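Local coordinates for DBF2 kinase activator protein MOB1 (Saccharomyces cerevisiae, PDB 2HJN), which binds and activates the DBF2 protein kinase, allowing its phosphorylation by CDC15 in late anaphase within the mitotic exit network, at residues 29-34 / 82-87; 74-79 / 164-169; 92-97 / 181-186; 101-106 / 129-134; 117-122 / 137-142. All coordinates share one frame; numbering follows the deposited sequence.

Five contacts illustrate how a mostly helical chain with one zinc site is tied together. From the N terminus, contact 1 lays the extended 29-34 segment on helix 75-97, closing a loop that includes helix 49-58. Contact 2 opens before contact 1 has closed, so the two cross; it joins the first turns of helices 75-97 and 165-187. Contact 3 joins the same two helices at their other ends, on the opposite side of the chain's centre, and crosses contact 2 along the chain. Contacts 4 and 5, which cross each other, lie within the spans of contacts 2 and 3 and fasten two loops to helix 132-147. Contacts 3 and 4 share the zinc.

Contact 1: residues 29-34 / 82-87; sequences SHQKPF and HCVDFY
Tyr87 meets Ser29 and Gln31, and Val84 meets Gln31 and Lys32, a plain case of an extended loop laid on a helix. Tyr87 has CG anti to the backbone N (chi1 162°), and the ring's OH donates to Ser29 O at 2.8 Å. That oxygen lies at the ring edge, in plane, and the donor in turn sits in the carbonyl plane, with a C=O...donor angle of 150°. Gln31 CB approaches the same ring obliquely, 3.8 Å from Tyr87 CE2. With its CG anti to the backbone N (chi1 -176°), Gln31 crosses Val84 at about a right angle, CG lying 3.7 Å from Val84 CG1. That methyl also reaches Lys32 O at 3.6 Å, while Val84 CG2 is 4.4 Å from Phe34 CB. A water bridges the far end, accepting from Phe34 N at 2.9 Å and donating to Asp85 OD1 at 3.3 Å. The amide of Gln31 turns elsewhere, to Asp148 and Gln144, and His30 reaches Glu99 and Glu194 of the second subunit. Val84 and Gln31 both touch Phe147 of helix 132-147, and Tyr87 OH also hydrogen-bonds Arg141 NH2 there, so segment 29-34 lies against both helix 75-97 and helix 132-147.

Contact 2: residues 74-79 / 164-169; sequences DENEWL and GFIQRV
Ile166 points at helix 75-97 and meets Glu75, Asn76 and Leu79, in a packing of two helix N-termini within the helical Mob1/phocein fold. The axes of these short segments approach to 11.1 Å at 36°, in broadly the same direction. In the first shell, Ile166 CD1 lies 3.5 Å from Asn76 OD1, and Leu79 CD1 is 3.9 Å from Ile166 CG1, the two side chains crossing at about a right angle. Glu75 OE2 borders Ile166 CD1. With CG anti to its backbone N (chi1 -180°), Phe165 brings its ring beside Asn76; the two side chains slide past each other in opposite directions, amide and ring planes 67° apart. The ring also meets Phe153 edge-to-face and Phe161. Behind the first shell, Asp74 caps helix 75-97 by accepting from Glu77 N, which comes to OD1 from above the carboxylate plane, while Gly164 holds the N-cap position of helix 165-187. At the ring edge, near its plane, Asn76 OD1 stands 3.6 Å from Phe165 CD2.

Contact 3: residues 92-97 / 181-186; sequences MLYGSI and YAHIYC. With ZN (zinc ion), chain B.
Tyr94 and His183 meet as two flat groups beside the zinc site of the Mob1/phocein fold, a Cys2His2 site of which His183 supplies one ligand. At the edge of the Tyr94 ring, near its plane, lies His183 CD2; one face of the ring carries Ile97 CD1, 4.2 Å above the plane and over its centre. Ile184 comes to the same ring obliquely, with CG1 3.8 Å from Tyr94 CD1, and the two side chains slide past each other in opposite directions. Farther along, Leu93 CD1 approaches the Tyr181 ring obliquely, and Leu93 CB packs on Ile184 CD1. These contacts join helix 75-97 to helix 165-187, whose short segments lie 11.1 Å apart and cross at 39°.

With CG anti to its backbone N (chi1 -174°), His183 carries its imidazole to the metal, NE2 holding the zinc at 2.1 Å. ND1 donates to Ile110 O, a second-shell bond that, together with the zinc at NE2, fixes the rotation of the ring. Cys101, Cys106 and His188 complete the metal site. Helix 198-214 also covers Leu93 and Tyr181, and its Ser204 bonds the Tyr181 hydroxyl. The phenol oxygen of Tyr94 is a buried polar atom with no hydrogen-bond partner in the model; Cys101 SG packs on it, and it stands 3.1 Å from His183 CD2.

Contact 4: residues 101-106 / 129-134; sequences CSPQTC and SVSAPK. With ZN (zinc ion), chain B.
Cys101 and Cys106 face Ala132 and Pro133 in a loop-to-helix contact, where the zinc-binding loop after helix 75-97 packs on the start of helix 132-147. Both sulfurs bind the zinc: Cys101 SG, anti to the backbone N (chi1 -176°), at 2.4 Å, and Cys106 SG, anti to the carbonyl carbon (chi1 -49°), at 2.3 Å. Ala132 CB touches both cysteines, 3.7 Å from Cys101 SG and the same from Cys106 CB. One backbone bond joins the segments: Ala132 N donates to Cys106 O at 2.9 Å, nearly straight at 165°. Pro133 lies obliquely across Pro103, with Pro133 CG 3.9 Å from Pro103 CD. Pro133 CB rests 3.6 Å from Cys101 O. Ser102 OG accepts from Thr105 N in an ST motif, while Thr105 OG1 accepts from Ser102 N. Ser131 is the N-cap, with a weak bond from Lys134 N. His183 in the last turns of helix 165-187 and His188 beyond it complete the site, tying the loop to that helix, while Ala132 and Pro133 seat it on helix 132-147.

Contact 5: residues 117-122 / 137-142; sequences YLWAFQ and ECLMRW
Trp119 extends its CG anti to the backbone N (chi1 -169°), carrying the indole to helix 132-147, where Cys138 has SG anti to its carbonyl carbon (chi1 -74°) and lays CB over the ring. This CH-pi contact puts Cys138 CB 3.8 Å from the centroid of the five-membered ring of Trp119, on the same side as Leu139 N. The Cys138 sulfur stands oblique to the indole and lies 3.7 Å from Phe121 CE2, a sulfur-aromatic contact with each ring. Phe121 in turn takes Trp119 CD1 over one face, 3.9 Å above its plane. At the far end of the indole, Trp119 CH2 lies 3.7 Å from Leu139 CA and 4.0 Å from Trp142 CB. Its edge is turned toward the face of Trp142 in an offset edge-to-face pair, six-membered ring to five-membered ring, with centroids 5.9 Å apart and planes at 75°. The helix thus meets one face and the far edge of the indole. Beyond the contact, Arg176 of helix 165-187 makes a cation-pi contact with Trp142 and also touches Trp119 and Leu139, while Met140 packs on helix 75-97. The loop after strand 115-117 thus meets helix 132-147 close to helix 165-187.

Contact 1: residues 29-34 / 82-87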
# COMPACT_ATOMS: atom_id res chain seq x y z
N SER A 29 -2.02 -7.94 8.05
CA SER A 29 -3.10 -8.91 7.94
C SER A 29 -4.40 -8.14 7.63
O SER A 29 -4.84 -7.32 8.41
CB SER A 29 -3.32 -9.73 9.23
OG SER A 29 -4.40 -10.67 9.07
N HIS A 30 -5.00 -8.43 6.49
CA HIS A 30 -6.29 -7.90 6.11
C HIS A 30 -7.41 -8.61 6.91
O HIS A 30 -7.37 -9.84 7.14
CB HIS A 30 -6.47 -8.15 4.59
CG HIS A 30 -7.70 -7.52 4.01
ND1 HIS A 30 -8.79 -8.27 3.61
CD2 HIS A 30 -8.00 -6.23 3.72
CE1 HIS A 30 -9.72 -7.45 3.13
NE2 HIS A 30 -9.27 -6.21 3.19
N GLN A 31 -8.44 -7.85 7.26
CA GLN A 31 -9.62 -8.32 7.97
C GLN A 31 -10.81 -8.44 7.01
O GLN A 31 -11.13 -7.51 6.28
CB GLN A 31 -10.00 -7.38 9.12
CG GLN A 31 -11.20 -7.85 9.99
CD GLN A 31 -10.93 -9.06 10.82
OE1 GLN A 31 -9.77 -9.36 11.16
NE2 GLN A 31 -11.99 -9.79 11.15
N LYS A 32 -11.45 -9.59 7.01
CA LYS A 32 -12.65 -9.76 6.19
C LYS A 32 -13.76 -8.74 6.58
O LYS A 32 -13.96 -8.43 7.77
CB LYS A 32 -13.15 -11.23 6.23
CG LYS A 32 -13.81 -11.64 7.53
CD LYS A 32 -15.01 -12.55 7.25
CE LYS A 32 -15.93 -12.58 8.46
NZ LYS A 32 -17.08 -13.52 8.20
N PRO A 33 -14.45 -8.19 5.58
CA PRO A 33 -15.45 -7.16 5.90
C PRO A 33 -16.53 -7.66 6.87
O PRO A 33 -16.86 -8.85 6.90
CB PRO A 33 -16.05 -6.80 4.53
CG PRO A 33 -15.76 -8.06 3.66
CD PRO A 33 -14.41 -8.50 4.13
N PHE A 34 -17.07 -6.76 7.67
CA PHE A 34 -18.00 -7.16 8.72
C PHE A 34 -19.16 -8.01 8.12
O PHE A 34 -19.51 -9.07 8.65
CB PHE A 34 -18.47 -5.93 9.53
CG PHE A 34 -19.52 -6.24 10.57
CD1 PHE A 34 -19.20 -6.87 11.74
CD2 PHE A 34 -20.86 -5.90 10.35
CE1 PHE A 34 -20.16 -7.18 12.68
CE2 PHE A 34 -21.84 -6.18 11.31
CZ PHE A 34 -21.49 -6.83 12.47
N HIS A 82 -17.71 0.38 9.42
CA HIS A 82 -16.64 1.35 9.27
C HIS A 82 -15.42 1.13 10.14
O HIS A 82 -14.33 1.52 9.74
CB HIS A 82 -17.15 2.78 9.42
CG HIS A 82 -18.08 3.15 8.31
ND1 HIS A 82 -17.65 3.75 7.15
CD2 HIS A 82 -19.39 2.89 8.14
CE1 HIS A 82 -18.67 3.89 6.32
NE2 HIS A 82 -19.74 3.38 6.90
N CYS A 83 -15.59 0.55 11.33
CA CYS A 83 -14.44 0.23 12.18
C CYS A 83 -13.52 -0.82 11.51
O CYS A 83 -12.32 -0.66 11.48
CB CYS A 83 -14.94 -0.21 13.58
SG CYS A 83 -13.67 -0.35 14.85
N VAL A 84 -14.09 -1.89 10.93
CA VAL A 84 -13.27 -2.87 10.17
C VAL A 84 -12.64 -2.22 8.91
O VAL A 84 -11.47 -2.47 8.62
CB VAL A 84 -14.05 -4.14 9.78
CG1 VAL A 84 -13.24 -5.02 8.85
CG2 VAL A 84 -14.51 -4.93 11.03
N ASP A 85 -13.41 -1.40 8.20
CA ASP A 85 -12.84 -0.64 7.06
C ASP A 85 -11.68 0.28 7.48
O ASP A 85 -10.72 0.40 6.73
CB ASP A 85 -13.90 0.24 6.39
CG ASP A 85 -14.98 -0.58 5.64
OD1 ASP A 85 -14.78 -1.81 5.36
OD2 ASP A 85 -16.04 0.04 5.33
N PHE A 86 -11.76 0.96 8.62
CA PHE A 86 -10.65 1.84 9.03
C PHE A 86 -9.37 1.08 9.40
O PHE A 86 -8.23 1.49 9.09
CB PHE A 86 -11.06 2.75 10.18
CG PHE A 86 -12.06 3.82 9.78
CD1 PHE A 86 -11.98 4.41 8.54
CD2 PHE A 86 -13.06 4.21 10.65
CE1 PHE A 86 -12.93 5.40 8.15
CE2 PHE A 86 -14.01 5.20 10.28
CZ PHE A 86 -13.95 5.78 9.03
N TYR A 87 -9.59 -0.06 10.02
CA TYR A 87 -8.49 -0.99 10.36
C TYR A 87 -7.79 -1.40 9.05
O TYR A 87 -6.56 -1.44 8.94
CB TYR A 87 -9.04 -2.25 11.07
CG TYR A 87 -8.03 -3.38 11.02
CD1 TYR A 87 -7.14 -3.56 12.08
CD2 TYR A 87 -7.92 -4.24 9.91
CE1 TYR A 87 -6.19 -4.58 12.08
CE2 TYR A 87 -6.94 -5.24 9.88
CZ TYR A 87 -6.08 -5.39 10.98
OH TYR A 87 -5.07 -6.30 11.04
O HOH W 1 -16.54 -3.99 7.07

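Contact 2: residues 74-79 / 164-169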
# COMPACT_ATOMS: atom_id res chain seq x y z
N ASP A 74 -29.09 0.47 10.89
CA ASP A 74 -28.74 0.29 12.29
C ASP A 74 -27.37 0.94 12.60
O ASP A 74 -26.39 0.72 11.85
CB ASP A 74 -28.76 -1.21 12.65
CG ASP A 74 -28.36 -1.45 14.11
OD1 ASP A 74 -27.34 -2.16 14.35
OD2 ASP A 74 -29.05 -0.89 15.01
N GLU A 75 -27.32 1.73 13.67
CA GLU A 75 -26.14 2.49 14.07
C GLU A 75 -24.92 1.63 14.44
O GLU A 75 -23.79 1.91 13.98
CB GLU A 75 -26.48 3.45 15.23
CG GLU A 75 -25.28 4.21 15.79
CD GLU A 75 -25.64 5.38 16.71
OE1 GLU A 75 -25.36 6.54 16.36
OE2 GLU A 75 -26.16 5.15 17.81
N ASN A 76 -25.14 0.61 15.28
CA ASN A 76 -24.13 -0.45 15.58
C ASN A 76 -23.55 -1.12 14.34
O ASN A 76 -22.33 -1.34 14.27
CB ASN A 76 -24.73 -1.54 16.47
CG ASN A 76 -24.95 -1.07 17.89
OD1 ASN A 76 -24.47 -0.00 18.30
ND2 ASN A 76 -25.68 -1.88 18.67
N GLU A 77 -24.42 -1.47 13.38
CA GLU A 77 -23.94 -2.08 12.15
C GLU A 77 -23.06 -1.15 11.32
O GLU A 77 -21.99 -1.55 10.85
CB GLU A 77 -25.07 -2.63 11.30
CG GLU A 77 -25.01 -4.12 11.19
CD GLU A 77 -26.17 -4.70 10.43
OE1 GLU A 77 -26.17 -4.62 9.17
OE2 GLU A 77 -27.08 -5.23 11.12
N TRP A 78 -23.56 0.08 11.14
CA TRP A 78 -22.87 1.15 10.46
C TRP A 78 -21.49 1.40 11.11
O TRP A 78 -20.46 1.44 10.42
CB TRP A 78 -23.77 2.40 10.51
CG TRP A 78 -23.27 3.60 9.75
CD1 TRP A 78 -22.82 4.77 10.27
CD2 TRP A 78 -23.19 3.74 8.32
NE1 TRP A 78 -22.48 5.64 9.27
CE2 TRP A 78 -22.69 5.03 8.06
CE3 TRP A 78 -23.50 2.90 7.25
CZ2 TRP A 78 -22.48 5.51 6.77
CZ3 TRP A 78 -23.30 3.37 5.95
CH2 TRP A 78 -22.78 4.65 5.73
N LEU A 79 -21.46 1.53 12.43
CA LEU A 79 -20.18 1.72 13.13
C LEU A 79 -19.23 0.48 13.06
O LEU A 79 -18.02 0.64 12.84
CB LEU A 79 -20.39 2.21 14.55
CG LEU A 79 -21.24 3.48 14.80
CD1 LEU A 79 -20.87 4.15 16.12
CD2 LEU A 79 -21.27 4.47 13.68
N GLY A 164 -23.77 -1.60 25.43
CA GLY A 164 -22.61 -0.73 25.55
C GLY A 164 -21.64 -0.83 24.36
O GLY A 164 -20.53 -0.29 24.42
N PHE A 165 -22.05 -1.54 23.32
CA PHE A 165 -21.19 -1.77 22.14
C PHE A 165 -20.39 -0.54 21.74
O PHE A 165 -19.19 -0.62 21.64
CB PHE A 165 -22.00 -2.29 20.96
CG PHE A 165 -21.17 -2.57 19.70
CD1 PHE A 165 -20.25 -3.64 19.65
CD2 PHE A 165 -21.36 -1.79 18.56
CE1 PHE A 165 -19.51 -3.90 18.49
CE2 PHE A 165 -20.62 -2.05 17.39
CZ PHE A 165 -19.71 -3.09 17.35
N ILE A 166 -21.04 0.60 21.51
CA ILE A 166 -20.33 1.79 21.01
C ILE A 166 -19.28 2.29 22.01
O ILE A 166 -18.16 2.61 21.64
CB ILE A 166 -21.28 2.89 20.64
CG1 ILE A 166 -22.08 2.47 19.43
CG2 ILE A 166 -20.53 4.13 20.22
CD1 ILE A 166 -23.36 3.23 19.26
N GLN A 167 -19.63 2.30 23.29
CA GLN A 167 -18.75 2.88 24.31
C GLN A 167 -17.66 1.93 24.74
O GLN A 167 -16.53 2.36 25.02
CB GLN A 167 -19.58 3.26 25.55
CG GLN A 167 -20.76 4.24 25.25
CD GLN A 167 -21.89 3.63 24.43
OE1 GLN A 167 -22.28 2.46 24.62
NE2 GLN A 167 -22.43 4.42 23.51
N ARG A 168 -18.00 0.65 24.84
CA ARG A 168 -17.11 -0.35 25.40
C ARG A 168 -16.25 -1.08 24.36
O ARG A 168 -15.23 -1.67 24.70
CB ARG A 168 -17.91 -1.38 26.16
N VAL A 169 -16.70 -1.09 23.10
CA VAL A 169 -15.94 -1.80 22.06
C VAL A 169 -15.42 -0.85 20.99
O VAL A 169 -14.19 -0.78 20.74
CB VAL A 169 -16.77 -2.90 21.37
CG1 VAL A 169 -15.86 -3.79 20.47
CG2 VAL A 169 -17.49 -3.81 22.40

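Contact 3: residues 92-97 / 181-186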
# COMPACT_ATOMS: atom_id res chain seq x y z
N MSE A 92 -3.16 -1.29 5.33
CA MSE A 92 -2.57 -1.05 4.00
C MSE A 92 -1.50 0.05 4.06
O MSE A 92 -0.41 -0.10 3.49
CB MSE A 92 -3.67 -0.74 2.95
CG MSE A 92 -3.10 -0.32 1.54
SE MSE A 92 -2.59 1.58 1.48
CE MSE A 92 -4.42 2.23 1.62
N LEU A 93 -1.78 1.11 4.82
CA LEU A 93 -0.82 2.22 4.96
C LEU A 93 0.44 1.84 5.77
O LEU A 93 1.55 2.15 5.36
CB LEU A 93 -1.52 3.45 5.52
CG LEU A 93 -2.52 4.18 4.58
CD1 LEU A 93 -3.44 5.04 5.42
CD2 LEU A 93 -1.84 5.03 3.48
N TYR A 94 0.29 1.12 6.88
CA TYR A 94 1.51 0.64 7.63
C TYR A 94 2.29 -0.35 6.84
O TYR A 94 3.53 -0.34 6.81
CB TYR A 94 1.17 0.12 9.04
CG TYR A 94 2.15 0.58 10.08
CD1 TYR A 94 1.87 1.69 10.88
CD2 TYR A 94 3.37 -0.05 10.26
CE1 TYR A 94 2.78 2.15 11.82
CE2 TYR A 94 4.31 0.40 11.24
CZ TYR A 94 4.00 1.49 12.00
OH TYR A 94 4.87 1.94 12.95
N GLY A 95 1.59 -1.18 6.12
CA GLY A 95 2.19 -2.18 5.28
C GLY A 95 3.06 -1.58 4.21
O GLY A 95 4.03 -2.19 3.81
N SER A 96 2.68 -0.42 3.68
CA SER A 96 3.47 0.22 2.63
C SER A 96 4.87 0.68 3.10
O SER A 96 5.85 0.72 2.33
CB SER A 96 2.69 1.38 1.98
OG SER A 96 2.73 2.54 2.80
N ILE A 97 4.97 1.02 4.38
CA ILE A 97 6.22 1.57 4.91
C ILE A 97 6.90 0.68 5.97
O ILE A 97 7.87 1.10 6.61
CB ILE A 97 6.07 3.04 5.40
CG1 ILE A 97 4.87 3.22 6.34
CG2 ILE A 97 5.90 3.94 4.20
CD1 ILE A 97 5.15 2.97 7.80
N TYR A 181 -2.01 6.23 13.26
CA TYR A 181 -1.92 7.41 12.36
C TYR A 181 -0.90 8.41 12.89
O TYR A 181 -0.11 8.97 12.10
CB TYR A 181 -3.27 8.15 12.22
CG TYR A 181 -4.24 7.58 11.22
CD1 TYR A 181 -3.97 7.58 9.85
CD2 TYR A 181 -5.48 7.08 11.65
CE1 TYR A 181 -4.91 7.07 8.95
CE2 TYR A 181 -6.39 6.58 10.77
CZ TYR A 181 -6.11 6.58 9.43
OH TYR A 181 -7.07 6.11 8.61
N ALA A 182 -0.90 8.61 14.21
CA ALA A 182 0.02 9.61 14.80
C ALA A 182 1.49 9.23 14.56
O ALA A 182 2.33 10.09 14.23
CB ALA A 182 -0.26 9.83 16.32
N HIS A 183 1.82 7.95 14.75
CA HIS A 183 3.21 7.51 14.50
C HIS A 183 3.62 7.69 13.01
O HIS A 183 4.77 8.08 12.71
CB HIS A 183 3.44 6.05 14.96
CG HIS A 183 4.86 5.62 14.85
ND1 HIS A 183 5.88 6.18 15.60
CD2 HIS A 183 5.47 4.80 13.96
CE1 HIS A 183 7.04 5.69 15.21
NE2 HIS A 183 6.82 4.85 14.21
N ILE A 184 2.71 7.34 12.09
CA ILE A 184 2.99 7.44 10.65
C ILE A 184 3.32 8.87 10.25
O ILE A 184 4.33 9.12 9.59
CB ILE A 184 1.79 6.88 9.72
CG1 ILE A 184 1.64 5.37 9.82
CG2 ILE A 184 2.06 7.11 8.21
CD1 ILE A 184 0.28 4.87 9.33
N TYR A 185 2.46 9.82 10.65
CA TYR A 185 2.61 11.23 10.25
C TYR A 185 3.86 11.85 10.85
O TYR A 185 4.57 12.61 10.18
CB TYR A 185 1.38 12.02 10.78
CG TYR A 185 0.26 12.14 9.79
CD1 TYR A 185 -0.95 11.47 9.99
CD2 TYR A 185 0.42 12.91 8.61
CE1 TYR A 185 -1.99 11.57 9.05
CE2 TYR A 185 -0.60 13.00 7.67
CZ TYR A 185 -1.81 12.33 7.90
OH TYR A 185 -2.87 12.43 6.99
N CYS A 186 4.11 11.58 12.14
CA CYS A 186 5.25 12.19 12.86
C CYS A 186 6.62 11.51 12.60
O CYS A 186 7.67 12.16 12.73
CB CYS A 186 4.99 12.28 14.36
SG CYS A 186 3.53 13.26 14.79
ZN ZN B . 8.42 3.86 13.19

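Contact 4: residues 101-106 / 129-134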
# COMPACT_ATOMS: atom_id res chain seq x y z
N CYS A 101 10.23 0.93 9.57
CA CYS A 101 9.92 1.00 11.01
C CYS A 101 10.34 -0.31 11.70
O CYS A 101 9.63 -1.31 11.67
CB CYS A 101 8.45 1.33 11.22
SG CYS A 101 7.96 1.55 12.93
N SER A 102 11.52 -0.28 12.30
CA SER A 102 12.09 -1.41 13.04
C SER A 102 12.39 -1.02 14.51
O SER A 102 12.32 0.14 14.87
CB SER A 102 13.41 -1.89 12.39
OG SER A 102 14.46 -0.95 12.64
N PRO A 103 12.70 -2.02 15.37
CA PRO A 103 13.05 -1.67 16.73
C PRO A 103 14.31 -0.80 16.84
O PRO A 103 14.49 -0.17 17.89
CB PRO A 103 13.29 -3.01 17.39
CG PRO A 103 12.54 -3.94 16.64
CD PRO A 103 12.67 -3.48 15.20
N GLN A 104 15.16 -0.77 15.80
CA GLN A 104 16.33 0.17 15.78
C GLN A 104 16.02 1.56 15.28
O GLN A 104 16.59 2.53 15.79
CB GLN A 104 17.54 -0.43 15.04
CG GLN A 104 17.80 -1.86 15.57
CD GLN A 104 18.50 -1.88 16.92
OE1 GLN A 104 17.96 -2.34 17.95
NE2 GLN A 104 19.74 -1.36 16.93
N THR A 105 15.11 1.72 14.31
CA THR A 105 14.74 3.11 13.93
C THR A 105 13.82 3.75 14.96
O THR A 105 13.93 4.94 15.24
CB THR A 105 14.04 3.22 12.52
OG1 THR A 105 12.81 2.48 12.55
CG2 THR A 105 14.97 2.67 11.44
N CYS A 106 12.90 2.95 15.51
CA CYS A 106 11.88 3.48 16.41
C CYS A 106 11.80 2.62 17.70
O CYS A 106 10.89 1.77 17.83
CB CYS A 106 10.48 3.59 15.70
SG CYS A 106 10.51 4.42 14.08
N SER A 129 6.58 0.85 27.92
CA SER A 129 7.34 1.21 26.73
C SER A 129 7.76 -0.04 25.87
O SER A 129 8.29 -1.06 26.39
CB SER A 129 8.56 2.04 27.19
OG SER A 129 9.55 2.18 26.18
N VAL A 130 7.48 0.05 24.57
CA VAL A 130 7.81 -0.97 23.56
C VAL A 130 8.19 -0.27 22.24
O VAL A 130 7.90 0.92 22.04
CB VAL A 130 6.61 -2.01 23.31
CG1 VAL A 130 6.35 -2.87 24.54
CG2 VAL A 130 5.31 -1.33 22.87
N SER A 131 8.87 -0.98 21.33
CA SER A 131 9.34 -0.35 20.05
C SER A 131 8.08 -0.07 19.21
O SER A 131 7.05 -0.67 19.50
CB SER A 131 10.30 -1.29 19.33
OG SER A 131 9.60 -2.41 18.78
N ALA A 132 8.13 0.82 18.22
CA ALA A 132 6.89 1.15 17.47
C ALA A 132 6.35 -0.10 16.75
O ALA A 132 5.18 -0.38 16.80
CB ALA A 132 7.14 2.27 16.45
N PRO A 133 7.21 -0.85 16.05
CA PRO A 133 6.60 -2.02 15.35
C PRO A 133 6.04 -3.13 16.26
O PRO A 133 5.09 -3.81 15.89
CB PRO A 133 7.75 -2.53 14.49
CG PRO A 133 9.01 -2.13 15.33
CD PRO A 133 8.66 -0.77 15.82
N LYS A 134 6.61 -3.31 17.47
CA LYS A 134 6.03 -4.22 18.44
C LYS A 134 4.67 -3.74 18.91
O LYS A 134 3.75 -4.54 18.99
CB LYS A 134 6.96 -4.42 19.67
CG LYS A 134 6.40 -5.41 20.72
CD LYS A 134 6.65 -6.83 20.18
CE LYS A 134 6.44 -7.90 21.19
NZ LYS A 134 7.03 -9.15 20.63
ZN ZN B . 8.42 3.86 13.19

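Contact 5: residues 117-122 / 137-142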
# COMPACT_ATOMS: atom_id res chain seq x y z
N TYR A 117 3.27 6.32 23.61
CA TYR A 117 2.14 5.43 23.88
C TYR A 117 2.59 4.06 24.35
O TYR A 117 3.52 3.52 23.82
CB TYR A 117 1.22 5.27 22.65
CG TYR A 117 0.77 6.60 22.10
CD1 TYR A 117 1.30 7.10 20.93
CD2 TYR A 117 -0.15 7.38 22.80
CE1 TYR A 117 0.87 8.38 20.44
CE2 TYR A 117 -0.59 8.59 22.33
CZ TYR A 117 -0.07 9.09 21.17
OH TYR A 117 -0.50 10.32 20.72
N LEU A 118 1.89 3.52 25.34
CA LEU A 118 2.32 2.33 26.07
C LEU A 118 1.35 1.18 25.85
O LEU A 118 0.17 1.41 25.51
CB LEU A 118 2.43 2.65 27.58
CG LEU A 118 3.16 3.89 28.04
CD1 LEU A 118 2.97 4.13 29.57
CD2 LEU A 118 4.62 3.86 27.72
N TRP A 119 1.83 -0.07 26.00
CA TRP A 119 0.99 -1.28 25.81
C TRP A 119 1.00 -2.16 27.06
O TRP A 119 2.07 -2.47 27.57
CB TRP A 119 1.48 -2.14 24.61
CG TRP A 119 0.52 -3.26 24.18
CD1 TRP A 119 0.68 -4.62 24.36
CD2 TRP A 119 -0.74 -3.09 23.55
NE1 TRP A 119 -0.40 -5.28 23.85
CE2 TRP A 119 -1.29 -4.37 23.36
CE3 TRP A 119 -1.47 -1.97 23.11
CZ2 TRP A 119 -2.53 -4.57 22.75
CZ3 TRP A 119 -2.71 -2.16 22.51
CH2 TRP A 119 -3.23 -3.45 22.34
N ALA A 120 -0.19 -2.55 27.51
CA ALA A 120 -0.31 -3.61 28.53
C ALA A 120 -0.45 -4.97 27.88
O ALA A 120 -1.40 -5.23 27.10
CB ALA A 120 -1.46 -3.35 29.43
N PHE A 121 0.52 -5.83 28.18
CA PHE A 121 0.63 -7.14 27.57
C PHE A 121 -0.38 -8.14 28.17
O PHE A 121 -0.93 -8.96 27.46
CB PHE A 121 2.07 -7.68 27.73
CG PHE A 121 3.01 -7.14 26.70
CD1 PHE A 121 3.89 -6.12 27.03
CD2 PHE A 121 2.97 -7.59 25.41
CE1 PHE A 121 4.74 -5.59 26.07
CE2 PHE A 121 3.81 -7.07 24.44
CZ PHE A 121 4.70 -6.08 24.77
N GLN A 122 -0.60 -8.04 29.49
CA GLN A 122 -1.63 -8.80 30.20
C GLN A 122 -2.75 -7.85 30.68
O GLN A 122 -2.46 -6.84 31.29
CB GLN A 122 -1.01 -9.52 31.38
N GLU A 137 2.10 -4.07 15.87
CA GLU A 137 1.79 -5.48 15.78
C GLU A 137 0.79 -5.94 16.83
O GLU A 137 -0.23 -6.55 16.48
CB GLU A 137 3.09 -6.32 15.82
CG GLU A 137 2.90 -7.83 15.74
CD GLU A 137 2.53 -8.34 14.35
OE1 GLU A 137 3.04 -7.77 13.39
OE2 GLU A 137 1.77 -9.34 14.21
N CYS A 138 1.09 -5.72 18.11
CA CYS A 138 0.22 -6.11 19.24
C CYS A 138 -1.17 -5.47 19.12
O CYS A 138 -2.20 -6.14 19.35
CB CYS A 138 0.87 -5.64 20.55
SG CYS A 138 2.34 -6.63 21.09
N LEU A 139 -1.20 -4.16 18.83
CA LEU A 139 -2.45 -3.43 18.73
C LEU A 139 -3.31 -3.96 17.61
O LEU A 139 -4.50 -4.17 17.83
CB LEU A 139 -2.26 -1.91 18.52
CG LEU A 139 -3.42 -0.93 18.29
CD1 LEU A 139 -2.96 0.51 18.56
CD2 LEU A 139 -3.91 -0.88 16.89
N MSE A 140 -2.74 -4.10 16.42
CA MSE A 140 -3.52 -4.55 15.23
C MSE A 140 -4.01 -5.98 15.42
O MSE A 140 -5.15 -6.27 15.09
CB MSE A 140 -2.69 -4.46 13.96
CG MSE A 140 -2.27 -3.03 13.62
SE MSE A 140 -3.78 -1.77 13.21
CE MSE A 140 -3.75 -2.14 11.30
N ARG A 141 -3.16 -6.88 15.92
CA ARG A 141 -3.60 -8.27 16.24
C ARG A 141 -4.70 -8.27 17.32
O ARG A 141 -5.59 -9.09 17.28
CB ARG A 141 -2.43 -9.18 16.71
CG ARG A 141 -1.37 -9.63 15.62
CD ARG A 141 -1.92 -10.13 14.25
NE ARG A 141 -2.42 -9.07 13.35
CZ ARG A 141 -1.69 -8.22 12.64
NH1 ARG A 141 -0.37 -8.20 12.70
NH2 ARG A 141 -2.31 -7.34 11.87
N TRP A 142 -4.61 -7.36 18.28
CA TRP A 142 -5.70 -7.20 19.29
C TRP A 142 -7.03 -6.75 18.63
O TRP A 142 -8.14 -7.25 18.98
CB TRP A 142 -5.28 -6.25 20.44
CG TRP A 142 -6.41 -5.99 21.42
CD1 TRP A 142 -6.75 -6.72 22.52
CD2 TRP A 142 -7.34 -4.92 21.35
NE1 TRP A 142 -7.84 -6.15 23.17
CE2 TRP A 142 -8.23 -5.04 22.45
CE3 TRP A 142 -7.48 -3.83 20.48
CZ2 TRP A 142 -9.28 -4.15 22.66
CZ3 TRP A 142 -8.56 -2.95 20.68
CH2 TRP A 142 -9.42 -3.10 21.78